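Local coordinates for protein bradyzoite surface antigen BSR4 (PDB 2JKS) that is a surface antigen of the bradyzoite stage of Toxoplasma gondii, of the SAG1-related family, and binds zinc in the crystal, at residues 94-99 with 202-207; 77-80 with 84-87; 235-240 with 257-262. All coordinates share one frame; numbering follows the deposited sequence.

Contact 1. Residues 94-99 with 202-207; sequences LLETDR and CGSDGS. With ZN (zinc ion), chain F.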
# COMPACT_ATOMS: atom_id res chain seq x y z
N LEU A 94 -2.33 7.38 6.90
CA LEU A 94 -1.31 7.39 5.85
C LEU A 94 -1.40 6.10 5.02
O LEU A 94 -1.34 6.15 3.80
CB LEU A 94 0.10 7.52 6.44
CG LEU A 94 1.28 7.53 5.44
CD1 LEU A 94 1.22 8.68 4.45
CD2 LEU A 94 2.55 7.61 6.15
N LEU A 95 -1.62 4.97 5.69
CA LEU A 95 -1.62 3.67 5.01
C LEU A 95 -2.94 3.37 4.34
O LEU A 95 -3.05 2.43 3.51
CB LEU A 95 -1.25 2.55 6.00
CG LEU A 95 0.20 2.66 6.51
CD1 LEU A 95 0.52 1.56 7.47
CD2 LEU A 95 1.29 2.71 5.37
N GLU A 96 -3.95 4.16 4.71
CA GLU A 96 -5.33 4.01 4.23
C GLU A 96 -5.88 2.64 4.52
O GLU A 96 -6.49 2.04 3.65
CB GLU A 96 -5.43 4.31 2.74
CG GLU A 96 -5.31 5.75 2.42
CD GLU A 96 -5.33 5.98 0.95
OE1 GLU A 96 -4.36 6.56 0.44
OE2 GLU A 96 -6.29 5.57 0.27
N THR A 97 -5.66 2.17 5.74
CA THR A 97 -6.03 0.82 6.12
C THR A 97 -6.99 0.86 7.31
O THR A 97 -7.23 1.93 7.87
CB THR A 97 -4.75 -0.09 6.35
OG1 THR A 97 -3.81 0.56 7.22
CG2 THR A 97 -4.05 -0.43 4.99
N ASP A 98 -7.57 -0.29 7.67
CA ASP A 98 -8.70 -0.37 8.62
C ASP A 98 -8.30 -0.53 10.07
O ASP A 98 -9.05 -0.17 10.97
CB ASP A 98 -9.62 -1.57 8.29
CG ASP A 98 -10.22 -1.50 6.90
OD1 ASP A 98 -10.50 -0.38 6.40
OD2 ASP A 98 -10.44 -2.59 6.32
N ARG A 99 -7.14 -1.14 10.29
CA ARG A 99 -6.67 -1.48 11.63
C ARG A 99 -5.88 -0.29 12.20
O ARG A 99 -5.11 0.34 11.48
CB ARG A 99 -5.79 -2.75 11.56
CG ARG A 99 -5.65 -3.46 12.90
CD ARG A 99 -4.67 -4.66 12.85
NE ARG A 99 -3.36 -4.28 13.42
CZ ARG A 99 -2.23 -4.40 12.76
NH1 ARG A 99 -2.26 -4.98 11.56
NH2 ARG A 99 -1.08 -3.99 13.29
N CYS A 202 -10.67 -3.01 -6.58
CA CYS A 202 -9.65 -2.01 -6.87
C CYS A 202 -9.26 -1.13 -5.65
O CYS A 202 -8.19 -0.53 -5.65
CB CYS A 202 -10.04 -1.06 -8.03
SG CYS A 202 -10.44 -1.92 -9.58
N GLY A 203 -10.10 -1.09 -4.62
CA GLY A 203 -9.76 -0.24 -3.44
C GLY A 203 -10.00 1.21 -3.85
O GLY A 203 -10.39 1.49 -4.99
N SER A 204 -9.78 2.16 -2.94
CA SER A 204 -10.16 3.52 -3.27
C SER A 204 -9.09 4.17 -4.14
O SER A 204 -9.33 5.21 -4.69
CB SER A 204 -10.42 4.34 -1.98
OG SER A 204 -9.23 4.34 -1.20
N ASP A 205 -7.94 3.51 -4.32
CA ASP A 205 -6.84 4.06 -5.13
C ASP A 205 -6.91 3.67 -6.61
O ASP A 205 -6.07 4.09 -7.43
CB ASP A 205 -5.50 3.56 -4.56
CG ASP A 205 -5.14 4.27 -3.27
OD1 ASP A 205 -5.37 5.48 -3.23
OD2 ASP A 205 -4.62 3.63 -2.32
N GLY A 206 -7.91 2.88 -6.96
CA GLY A 206 -7.94 2.34 -8.31
C GLY A 206 -9.30 2.40 -8.95
O GLY A 206 -10.30 2.75 -8.30
N SER A 207 -9.32 2.08 -10.23
CA SER A 207 -10.55 2.17 -11.05
C SER A 207 -10.62 0.94 -11.88
O SER A 207 -9.60 0.55 -12.46
CB SER A 207 -10.49 3.39 -11.99
OG SER A 207 -10.49 4.59 -11.24
ZN ZN F . -4.93 6.70 -1.66
O HOH W 1 -6.87 3.01 -1.07
O HOH W 2 -5.88 8.93 -1.83
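Glu96 and Asp205 reach toward each other from opposite directions and meet at a zinc ion. Glu96, at positive phi, is the C-prime residue of the Schellman motif that closes helix 91-95. Its CB heads for 202-207, and CG stands anti to the carbonyl carbon (chi1 -73°). From there the chain runs extended to CD, which comes within 2.7 Å of the zinc ion because both carboxylate oxygens face the metal. OE1 makes the shorter bond, 2.2 Å to the zinc, and also accepts a hydrogen bond from Lys132; OE2 lies 2.6 Å from the same ion. Asp205, in the type I turn from Gly203 to Gly206, binds more one-sidedly: its OD1 is 2.0 Å from the zinc, while its OD2 stays back at 3.2 Å. The two carboxylate planes are turned 72° apart. A water 2.4 Å from the zinc is a further ligand.

A second water ties the oxygens together without touching zinc. It donates to Glu96 OE2 at 2.9 Å and, weakly, to Asp205 OD2, and shares a hydrogen bond with Ser204 OG. Glu96 OE2 and Asp205 OD2 come as near as 3.6 Å, a pairing of like charges that the cation and the Lys132 ammonium would offset. No direct hydrogen bond joins the segments, so between them the link rests on metal and water and probably depends on both acids being ionised.

Contact 2. Residues 77-80 with 84-87; sequences CQFG and SAGT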
# COMPACT_ATOMS: atom_id res chain seq x y z
N CYS A 77 5.47 19.08 11.56
CA CYS A 77 6.59 18.34 12.12
C CYS A 77 7.88 19.13 12.06
O CYS A 77 8.50 19.26 11.00
CB CYS A 77 6.75 17.00 11.40
SG CYS A 77 5.50 15.75 11.88
N GLN A 78 8.30 19.64 13.22
CA GLN A 78 9.43 20.58 13.33
C GLN A 78 10.77 19.89 13.66
O GLN A 78 10.84 19.08 14.58
CB GLN A 78 9.11 21.68 14.37
CG GLN A 78 7.66 22.20 14.36
CD GLN A 78 7.42 23.44 15.25
OE1 GLN A 78 7.16 24.53 14.74
NE2 GLN A 78 7.50 23.27 16.57
N PHE A 79 11.80 20.18 12.88
CA PHE A 79 13.17 19.75 13.15
C PHE A 79 14.06 20.99 13.33
O PHE A 79 14.25 21.78 12.40
CB PHE A 79 13.74 18.92 11.99
CG PHE A 79 13.25 17.50 11.94
CD1 PHE A 79 13.98 16.48 12.55
CD2 PHE A 79 12.09 17.16 11.23
CE1 PHE A 79 13.55 15.15 12.50
CE2 PHE A 79 11.65 15.82 11.18
CZ PHE A 79 12.39 14.82 11.83
N GLY A 80 14.63 21.16 14.52
CA GLY A 80 15.39 22.37 14.80
C GLY A 80 14.47 23.58 14.85
O GLY A 80 13.26 23.44 15.03
N SER A 84 11.39 21.24 8.74
CA SER A 84 10.02 20.79 8.60
C SER A 84 10.04 19.45 7.86
O SER A 84 10.89 19.25 6.99
CB SER A 84 9.24 21.82 7.78
OG SER A 84 7.84 21.62 7.88
N ALA A 85 9.14 18.54 8.23
CA ALA A 85 8.95 17.30 7.46
C ALA A 85 7.47 17.00 7.33
O ALA A 85 7.00 15.91 7.71
CB ALA A 85 9.70 16.12 8.11
N GLY A 86 6.76 17.97 6.79
CA GLY A 86 5.34 17.86 6.59
C GLY A 86 4.53 17.94 7.86
O GLY A 86 4.80 18.76 8.75
N THR A 87 3.52 17.08 7.95
CA THR A 87 2.52 17.20 9.00
C THR A 87 2.21 15.88 9.68
O THR A 87 2.44 14.81 9.10
CB THR A 87 1.25 17.84 8.41
OG1 THR A 87 1.57 19.19 8.02
CG2 THR A 87 0.11 17.88 9.44
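A beta hairpin made of strands 76-79 and 83-89 forms one edge of the six-stranded mixed sheet in the first SRS domain region, and Cys77 and Phe79 of its outer strand face Ala85 and Gly86 of the inner one. Ala85 and Gly86 together stand opposite Cys77, a beta bulge in strand 83-89, with Gly86 at positive phi. The strands run antiparallel, their axes 4.9 Å apart at closest approach. Cys77 is held through both backbone polar groups. Its N donates to Gly86 O at 2.9 Å in an almost straight bond (178°). Its O accepts from Ala85 N, also at 2.9 Å. The same oxygen takes a CA-H contact from Ser84, with Ser84 CA 3.2 Å from Cys77 O. Gln78 and Ser84 form a non-hydrogen-bonded pair and send their side chains to the other face of the sheet from Phe79.

The side chain of Cys77 continues into the disulfide with Cys66, which fastens the edge strand to strand 53-67. Phe79 is buried against Ile57, Val135 and Ala154. Its CG stands anti to the carbonyl carbon (chi1 -77°), which swings the ring off the strand, over toward the Ala85 methyl. The methyl meets it obliquely, Ala85 CB lying 3.6 Å from Phe79 CE2 and 4.1 Å from Phe79 CD2.

Contact 3. Residues 235-240 with 257-262; sequences EIFPKF and LTIPQT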
# COMPACT_ATOMS: atom_id res chain seq x y z
N GLU A 235 -19.31 -11.78 -27.32
CA GLU A 235 -18.53 -12.41 -28.40
C GLU A 235 -17.86 -13.71 -27.97
O GLU A 235 -17.52 -14.54 -28.83
CB GLU A 235 -17.49 -11.46 -29.01
CG GLU A 235 -18.04 -10.42 -29.98
CD GLU A 235 -18.76 -11.08 -31.15
OE1 GLU A 235 -18.10 -11.86 -31.90
OE2 GLU A 235 -19.99 -10.84 -31.29
N ILE A 236 -17.67 -13.89 -26.66
CA ILE A 236 -17.06 -15.09 -26.09
C ILE A 236 -18.04 -15.90 -25.22
O ILE A 236 -17.87 -17.11 -25.08
CB ILE A 236 -15.71 -14.80 -25.36
CG1 ILE A 236 -15.89 -13.90 -24.11
CG2 ILE A 236 -14.71 -14.23 -26.35
CD1 ILE A 236 -14.64 -13.70 -23.33
N PHE A 237 -19.03 -15.22 -24.66
CA PHE A 237 -20.11 -15.84 -23.89
C PHE A 237 -21.43 -15.47 -24.58
O PHE A 237 -22.10 -14.48 -24.22
CB PHE A 237 -20.14 -15.37 -22.41
CG PHE A 237 -18.80 -15.42 -21.71
CD1 PHE A 237 -17.91 -16.50 -21.92
CD2 PHE A 237 -18.44 -14.42 -20.82
CE1 PHE A 237 -16.67 -16.56 -21.27
CE2 PHE A 237 -17.20 -14.47 -20.16
CZ PHE A 237 -16.33 -15.54 -20.40
N PRO A 238 -21.85 -16.28 -25.58
CA PRO A 238 -23.07 -15.97 -26.34
C PRO A 238 -24.31 -15.65 -25.49
O PRO A 238 -25.10 -14.82 -25.88
CB PRO A 238 -23.30 -17.23 -27.19
CG PRO A 238 -21.93 -17.86 -27.35
CD PRO A 238 -21.22 -17.55 -26.02
N LYS A 239 -24.45 -16.28 -24.32
CA LYS A 239 -25.59 -16.05 -23.40
C LYS A 239 -25.43 -14.84 -22.41
O LYS A 239 -26.30 -14.59 -21.53
CB LYS A 239 -25.84 -17.34 -22.60
CG LYS A 239 -26.15 -18.55 -23.51
CD LYS A 239 -26.13 -19.87 -22.75
CE LYS A 239 -26.49 -21.05 -23.68
NZ LYS A 239 -26.07 -22.33 -23.05
N PHE A 240 -24.31 -14.12 -22.54
CA PHE A 240 -23.99 -13.01 -21.64
C PHE A 240 -25.16 -12.03 -21.46
O PHE A 240 -25.83 -11.67 -22.43
CB PHE A 240 -22.79 -12.24 -22.20
CG PHE A 240 -22.36 -11.08 -21.32
CD1 PHE A 240 -21.57 -11.31 -20.18
CD2 PHE A 240 -22.72 -9.76 -21.67
CE1 PHE A 240 -21.17 -10.24 -19.38
CE2 PHE A 240 -22.32 -8.68 -20.89
CZ PHE A 240 -21.52 -8.91 -19.74
N LEU A 257 -18.28 -10.69 -11.26
CA LEU A 257 -18.89 -11.38 -12.39
C LEU A 257 -19.30 -12.80 -11.94
O LEU A 257 -18.52 -13.48 -11.28
CB LEU A 257 -17.88 -11.47 -13.54
CG LEU A 257 -18.29 -12.31 -14.75
CD1 LEU A 257 -19.42 -11.67 -15.50
CD2 LEU A 257 -17.07 -12.50 -15.68
N THR A 258 -20.54 -13.20 -12.24
CA THR A 258 -21.04 -14.56 -11.99
C THR A 258 -21.56 -15.07 -13.30
O THR A 258 -22.53 -14.52 -13.85
CB THR A 258 -22.19 -14.58 -10.95
OG1 THR A 258 -21.73 -13.96 -9.75
CG2 THR A 258 -22.65 -16.04 -10.68
N ILE A 259 -20.87 -16.06 -13.86
CA ILE A 259 -21.33 -16.72 -15.06
C ILE A 259 -22.23 -17.86 -14.61
O ILE A 259 -21.74 -18.75 -13.97
CB ILE A 259 -20.16 -17.32 -15.91
CG1 ILE A 259 -19.19 -16.21 -16.41
CG2 ILE A 259 -20.68 -18.10 -17.08
CD1 ILE A 259 -17.84 -16.80 -16.87
N PRO A 260 -23.55 -17.83 -14.93
CA PRO A 260 -24.44 -18.93 -14.53
C PRO A 260 -23.85 -20.29 -14.96
O PRO A 260 -23.25 -20.42 -16.05
CB PRO A 260 -25.77 -18.60 -15.25
CG PRO A 260 -25.71 -17.12 -15.49
CD PRO A 260 -24.28 -16.77 -15.66
N GLN A 261 -23.93 -21.30 -14.09
CA GLN A 261 -23.08 -22.48 -14.33
C GLN A 261 -23.35 -23.23 -15.63
O GLN A 261 -22.47 -23.89 -16.14
CB GLN A 261 -23.10 -23.45 -13.14
CG GLN A 261 -22.61 -22.79 -11.86
CD GLN A 261 -22.71 -23.67 -10.66
OE1 GLN A 261 -23.80 -23.93 -10.16
NE2 GLN A 261 -21.57 -24.11 -10.15
N THR A 262 -24.56 -23.14 -16.15
CA THR A 262 -24.92 -23.74 -17.42
C THR A 262 -24.60 -22.86 -18.64
O THR A 262 -24.85 -23.27 -19.79
CB THR A 262 -26.43 -24.13 -17.46
OG1 THR A 262 -27.25 -22.95 -17.33
CG2 THR A 262 -26.76 -25.12 -16.31
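Apolar packing carries most of the contact between Phe237 and Phe240 on one side and Ile259 and Leu257 on the other. The Phe237 ring and the Ile259 side chain cross at about a right angle, with the methyl at the end of the longer isoleucine branch set over one face of the ring: Ile259 CD1 is 4.0 Å from Phe237 CZ and 4.1 Å from Phe237 CE2. With Ile259 CG1 anti to the carbonyl carbon (chi1 -63°), that branch projects to the ring. Ile236 CG1 lies 3.8 Å from the Phe237 ring plane, over its centre and on the opposite face, so the ring is sandwiched between two isoleucines. Phe240 meets Leu257 differently. CD1 of Leu257 comes to the ring's edge, near its plane, 4.5 Å from Phe240 CE1. Trp244 touches both phenylalanines, and Phe271 of strand 269-277 adds to the core beside Phe237 and Leu257.

No hydrogen bond crosses between the segments. Within 235-240, Phe240 N donates to Phe237 O at 2.8 Å and closes a type I turn across Pro238 and Lys239; Ile259 O is bonded by Asn196.

Polar contact is slight: the extended Lys239 chain brings NZ to 3.6 Å from Thr262 O, too loose to count as a hydrogen bond, while Lys239 also touches Asp263. The join between loop 235-240 and the end of strand 254-258 is therefore chiefly hydrophobic, with a looser polar fringe where its exposed residues lie.

The three contacts follow one another along the chain without nesting, and none touches another. Contact 2 lies in the first SRS domain region and contact 3 in the second, on opposite sides of the chain's centre, their centres 56 Å apart. Contact 1 bridges the two regions near the middle, its centre 26 Å from that of contact 2 and 31 Å from that of contact 3. Strand 83-89 of contact 2 leads into helix 91-95, and the residue just past it, Glu96, is one of the zinc ligands of contact 1. Near contact 3, the side chain of Lys239 is about 6 Å from that of Glu266, whose zinc is shared with His310 of the C-terminal histidine run, probably a tag.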